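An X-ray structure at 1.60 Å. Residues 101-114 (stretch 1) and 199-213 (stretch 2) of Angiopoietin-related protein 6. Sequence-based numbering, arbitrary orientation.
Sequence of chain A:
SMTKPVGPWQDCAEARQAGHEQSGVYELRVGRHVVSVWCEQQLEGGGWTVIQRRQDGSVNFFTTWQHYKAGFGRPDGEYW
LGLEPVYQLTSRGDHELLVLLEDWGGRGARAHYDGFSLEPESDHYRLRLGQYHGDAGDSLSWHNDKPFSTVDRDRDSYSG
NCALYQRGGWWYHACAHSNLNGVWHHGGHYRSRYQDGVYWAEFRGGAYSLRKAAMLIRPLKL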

# COMPACT_ATOMS: atom_id res chain seq x y z
N LEU A 101 -0.19 -4.03 9.79
CA LEU A 101 -0.25 -5.47 9.62
C LEU A 101 -0.98 -6.11 10.79
O LEU A 101 -0.87 -5.64 11.93
CB LEU A 101 1.16 -6.06 9.56
CG LEU A 101 2.14 -5.37 8.61
CD1 LEU A 101 3.53 -5.88 8.86
CD2 LEU A 101 1.71 -5.62 7.15
N GLU A 102 -1.69 -7.20 10.51
CA GLU A 102 -2.29 -8.01 11.56
C GLU A 102 -2.16 -9.48 11.20
O GLU A 102 -2.53 -9.88 10.08
CB GLU A 102 -3.77 -7.65 11.77
CG GLU A 102 -4.49 -8.37 12.89
CD GLU A 102 -5.96 -7.97 13.00
OE1 GLU A 102 -6.32 -6.86 12.52
OE2 GLU A 102 -6.77 -8.77 13.55
N ASP A 103 -1.72 -10.29 12.17
CA ASP A 103 -1.64 -11.73 11.98
C ASP A 103 -2.93 -12.40 12.44
O ASP A 103 -3.88 -11.76 12.92
CB ASP A 103 -0.38 -12.31 12.63
CG ASP A 103 -0.44 -12.46 14.15
OD1 ASP A 103 -1.52 -12.35 14.79
OD2 ASP A 103 0.66 -12.70 14.72
N TRP A 104 -3.01 -13.71 12.22
CA TRP A 104 -4.23 -14.44 12.49
C TRP A 104 -4.44 -14.70 13.98
O TRP A 104 -5.51 -15.19 14.36
CB TRP A 104 -4.25 -15.76 11.70
CG TRP A 104 -4.48 -15.51 10.24
CD1 TRP A 104 -3.53 -15.23 9.30
CD2 TRP A 104 -5.74 -15.49 9.55
NE1 TRP A 104 -4.11 -15.04 8.07
CE2 TRP A 104 -5.47 -15.21 8.19
CE3 TRP A 104 -7.06 -15.69 9.95
CZ2 TRP A 104 -6.48 -15.11 7.23
CZ3 TRP A 104 -8.07 -15.60 9.00
CH2 TRP A 104 -7.77 -15.31 7.65
N GLY A 105 -3.48 -14.35 14.81
CA GLY A 105 -3.68 -14.38 16.24
C GLY A 105 -4.09 -13.05 16.81
O GLY A 105 -4.22 -12.93 18.03
N GLY A 106 -4.29 -12.03 15.96
CA GLY A 106 -4.69 -10.73 16.44
C GLY A 106 -3.57 -9.78 16.79
O GLY A 106 -3.87 -8.64 17.20
N ARG A 107 -2.31 -10.18 16.63
CA ARG A 107 -1.21 -9.27 16.88
C ARG A 107 -1.10 -8.28 15.73
O ARG A 107 -1.20 -8.66 14.55
CB ARG A 107 0.11 -10.03 17.05
CG ARG A 107 0.40 -10.51 18.46
CD ARG A 107 1.87 -10.91 18.60
NE ARG A 107 2.29 -11.19 19.97
CZ ARG A 107 2.83 -12.35 20.34
NH1 ARG A 107 2.99 -13.33 19.46
NH2 ARG A 107 3.23 -12.53 21.59
N GLY A 108 -0.91 -7.02 16.07
CA GLY A 108 -0.76 -5.97 15.09
C GLY A 108 0.65 -5.43 15.09
O GLY A 108 1.38 -5.54 16.08
N ALA A 109 1.08 -4.86 13.97
CA ALA A 109 2.38 -4.22 13.91
C ALA A 109 2.35 -3.11 12.87
O ALA A 109 1.50 -3.09 11.97
CB ALA A 109 3.49 -5.24 13.62
N ARG A 110 3.29 -2.18 13.00
CA ARG A 110 3.32 -1.01 12.14
C ARG A 110 4.73 -0.69 11.68
O ARG A 110 5.69 -0.81 12.46
CB ARG A 110 2.73 0.22 12.87
CG ARG A 110 1.43 -0.08 13.56
CD ARG A 110 0.88 1.18 14.21
NE ARG A 110 -0.31 0.90 15.02
CZ ARG A 110 -0.87 1.79 15.84
NH1 ARG A 110 -0.35 3.00 15.94
NH2 ARG A 110 -1.94 1.46 16.54
N ALA A 111 4.85 -0.23 10.44
CA ALA A 111 6.09 0.29 9.89
C ALA A 111 5.83 1.69 9.36
O ALA A 111 4.75 1.97 8.82
CB ALA A 111 6.64 -0.60 8.78
N HIS A 112 6.79 2.60 9.58
CA HIS A 112 6.72 3.97 9.10
C HIS A 112 7.95 4.29 8.27
O HIS A 112 9.06 3.88 8.62
CB HIS A 112 6.66 4.98 10.26
CG HIS A 112 5.64 4.67 11.31
ND1 HIS A 112 5.81 3.67 12.25
CD2 HIS A 112 4.47 5.27 11.61
CE1 HIS A 112 4.76 3.65 13.06
NE2 HIS A 112 3.93 4.60 12.69
N TYR A 113 7.74 5.04 7.18
CA TYR A 113 8.83 5.57 6.37
C TYR A 113 8.63 7.07 6.20
O TYR A 113 7.58 7.51 5.72
CB TYR A 113 8.92 4.87 5.01
CG TYR A 113 9.14 3.39 5.19
CD1 TYR A 113 8.07 2.55 5.44
CD2 TYR A 113 10.43 2.84 5.19
CE1 TYR A 113 8.27 1.20 5.66
CE2 TYR A 113 10.62 1.48 5.41
CZ TYR A 113 9.55 0.67 5.65
OH TYR A 113 9.74 -0.68 5.90
N ASP A 114 9.61 7.84 6.64
CA ASP A 114 9.55 9.30 6.59
C ASP A 114 10.03 9.73 5.21
O ASP A 114 11.17 10.14 5.01
CB ASP A 114 10.37 9.91 7.71
CG ASP A 114 9.73 9.72 9.07
OD1 ASP A 114 8.58 9.24 9.14
OD2 ASP A 114 10.36 10.07 10.08
N TYR A 199 3.00 -11.23 3.02
CA TYR A 199 3.99 -11.39 4.08
C TYR A 199 4.89 -10.18 4.28
O TYR A 199 5.02 -9.29 3.45
CB TYR A 199 4.85 -12.65 3.84
CG TYR A 199 5.94 -12.63 2.75
CD1 TYR A 199 7.14 -11.95 2.94
CD2 TYR A 199 5.80 -13.38 1.60
CE1 TYR A 199 8.17 -11.99 1.97
CE2 TYR A 199 6.81 -13.44 0.63
CZ TYR A 199 7.99 -12.74 0.82
OH TYR A 199 9.01 -12.81 -0.11
N TRP A 200 5.47 -10.17 5.47
CA TRP A 200 6.38 -9.14 5.95
C TRP A 200 7.47 -9.91 6.69
O TRP A 200 7.20 -10.56 7.70
CB TRP A 200 5.64 -8.16 6.86
CG TRP A 200 6.35 -6.89 7.16
CD1 TRP A 200 7.11 -6.62 8.26
CD2 TRP A 200 6.33 -5.68 6.37
NE1 TRP A 200 7.57 -5.33 8.21
CE2 TRP A 200 7.12 -4.73 7.07
CE3 TRP A 200 5.75 -5.32 5.16
CZ2 TRP A 200 7.33 -3.44 6.59
CZ3 TRP A 200 5.96 -4.03 4.68
CH2 TRP A 200 6.75 -3.11 5.39
N ALA A 201 8.68 -9.91 6.14
CA ALA A 201 9.71 -10.81 6.65
C ALA A 201 9.90 -10.69 8.15
O ALA A 201 10.09 -11.69 8.85
CB ALA A 201 11.04 -10.55 5.95
N GLU A 202 9.93 -9.47 8.67
CA GLU A 202 10.25 -9.26 10.06
C GLU A 202 9.02 -9.29 10.97
O GLU A 202 9.14 -9.02 12.18
CB GLU A 202 11.01 -7.93 10.22
CG GLU A 202 12.20 -8.06 11.16
CD GLU A 202 12.92 -6.75 11.40
OE1 GLU A 202 13.37 -6.14 10.38
OE2 GLU A 202 13.03 -6.36 12.62
N PHE A 203 7.84 -9.62 10.42
CA PHE A 203 6.62 -9.80 11.23
C PHE A 203 5.90 -11.04 10.73
O PHE A 203 5.07 -10.93 9.81
CB PHE A 203 5.72 -8.59 11.20
CG PHE A 203 4.49 -8.72 12.06
CD1 PHE A 203 4.59 -8.81 13.44
CD2 PHE A 203 3.24 -8.73 11.49
CE1 PHE A 203 3.45 -8.92 14.22
CE2 PHE A 203 2.10 -8.82 12.27
CZ PHE A 203 2.21 -8.93 13.63
N ARG A 204 6.24 -12.20 11.31
CA ARG A 204 5.72 -13.55 11.09
C ARG A 204 6.41 -14.25 9.91
O ARG A 204 6.28 -15.47 9.78
CB ARG A 204 4.20 -13.58 10.90
CG ARG A 204 3.41 -12.92 12.06
CD ARG A 204 3.81 -13.46 13.46
NE ARG A 204 3.85 -14.92 13.46
CZ ARG A 204 2.80 -15.72 13.61
NH1 ARG A 204 1.60 -15.22 13.82
NH2 ARG A 204 2.98 -17.03 13.55
N GLY A 205 7.16 -13.55 9.08
CA GLY A 205 8.07 -14.21 8.17
C GLY A 205 7.50 -14.46 6.79
O GLY A 205 6.31 -14.29 6.52
N GLY A 206 8.40 -14.91 5.91
CA GLY A 206 8.08 -15.14 4.52
C GLY A 206 7.21 -16.34 4.25
O GLY A 206 6.70 -16.46 3.13
N ALA A 207 7.03 -17.25 5.21
CA ALA A 207 6.18 -18.42 5.00
C ALA A 207 4.78 -18.21 5.55
O ALA A 207 4.01 -19.17 5.60
CB ALA A 207 6.81 -19.66 5.64
N TYR A 208 4.46 -17.00 5.99
CA TYR A 208 3.20 -16.66 6.63
C TYR A 208 2.36 -15.80 5.70
O TYR A 208 2.89 -15.09 4.85
CB TYR A 208 3.45 -15.90 7.95
CG TYR A 208 2.28 -15.82 8.90
CD1 TYR A 208 2.03 -16.84 9.82
CD2 TYR A 208 1.45 -14.71 8.92
CE1 TYR A 208 0.97 -16.76 10.70
CE2 TYR A 208 0.37 -14.63 9.81
CZ TYR A 208 0.15 -15.65 10.69
OH TYR A 208 -0.91 -15.54 11.57
N SER A 209 1.05 -15.86 5.87
CA SER A 209 0.13 -14.98 5.16
C SER A 209 -0.67 -14.17 6.17
O SER A 209 -1.43 -14.74 6.96
CB SER A 209 -0.82 -15.79 4.27
OG SER A 209 -1.53 -14.91 3.41
N LEU A 210 -0.50 -12.86 6.15
CA LEU A 210 -1.12 -12.03 7.16
C LEU A 210 -2.62 -11.90 6.94
O LEU A 210 -3.11 -11.93 5.81
CB LEU A 210 -0.45 -10.66 7.19
CG LEU A 210 1.00 -10.69 7.65
CD1 LEU A 210 1.74 -9.44 7.16
CD2 LEU A 210 1.11 -10.80 9.18
N ARG A 211 -3.35 -11.75 8.05
CA ARG A 211 -4.81 -11.62 7.97
C ARG A 211 -5.23 -10.28 7.39
O ARG A 211 -6.19 -10.20 6.62
CB ARG A 211 -5.43 -11.82 9.35
CG ARG A 211 -6.93 -11.68 9.33
CD ARG A 211 -7.55 -12.23 10.61
NE ARG A 211 -7.24 -11.44 11.79
CZ ARG A 211 -7.52 -11.82 13.04
NH1 ARG A 211 -7.20 -11.04 14.05
NH2 ARG A 211 -8.11 -13.00 13.29
N LYS A 212 -4.57 -9.20 7.81
CA LYS A 212 -4.88 -7.86 7.34
C LYS A 212 -3.58 -7.16 7.03
O LYS A 212 -2.57 -7.33 7.73
CB LYS A 212 -5.70 -7.05 8.34
CG LYS A 212 -6.91 -7.74 8.88
CD LYS A 212 -8.05 -6.72 9.12
CE LYS A 212 -9.13 -7.40 9.98
NZ LYS A 212 -9.23 -6.77 11.34
N ALA A 213 -3.58 -6.39 5.96
CA ALA A 213 -2.44 -5.56 5.61
C ALA A 213 -2.96 -4.30 4.95
O ALA A 213 -3.95 -4.35 4.22
CB ALA A 213 -1.48 -6.29 4.68
O HOH W 1 -3.75 -14.22 4.69

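Residues 101-114 and 199-213 bury 948 Å² between them, joined by a short antiparallel β pairing that gives way to side-chain contacts. L101, paired with A213, is buried on the apolar face of the sheet. With chi1 m and chi2 t, its CD1 lies over the five-membered ring of W200 (3.4 Å from W200 CG) and also meets F203 CD2 at 3.9 Å, while its CD2 reaches L210 CD1 at 3.8 Å; a branched aliphatic chain can thus serve several neighbours at once.

E102 and K212 form the hydrogen-bonded pair, E102 N to K212 O at 2.9 Å and K212 N to E102 O at 3.1 Å. Both side chains leave on the other face. The side chain of E102 is extended, with chi1 and chi2 both t, and its carboxylate engages two cations: OE1 forms a salt bridge with K212 NZ (3.1 Å), and OE2 forms a very short one with R211 NH1 (2.4 Å).

D103 begins a type I turn, and its carboxylate is shared. OD1 accepts from R107 N (3.0 Å), bracing the loop, whereas OD2 forms a salt bridge with R204 NH1 (2.8 Å). W104 N donates to Y208 OH (2.9 Å), and W104 NE1 donates weakly to S209 O (2.9 Å). The indole also offers a face to R211, whose CB sits 3.6 Å from the centroid of the five-membered ring, so the arginine packs its aliphatic part on W104 while its guanidinium reaches E102. At G106, phi is positive, and a CB would jam against the preceding carbonyl, a position suited to glycine.

Beyond the turn the strand returns, and small side chains leave space for aromatic rings. A109 CB lies over the F203 ring, 3.7 Å from its centroid; A111 CB and Y113 OH each approach W200 CZ2 at 3.7 Å, whereas R110 points away.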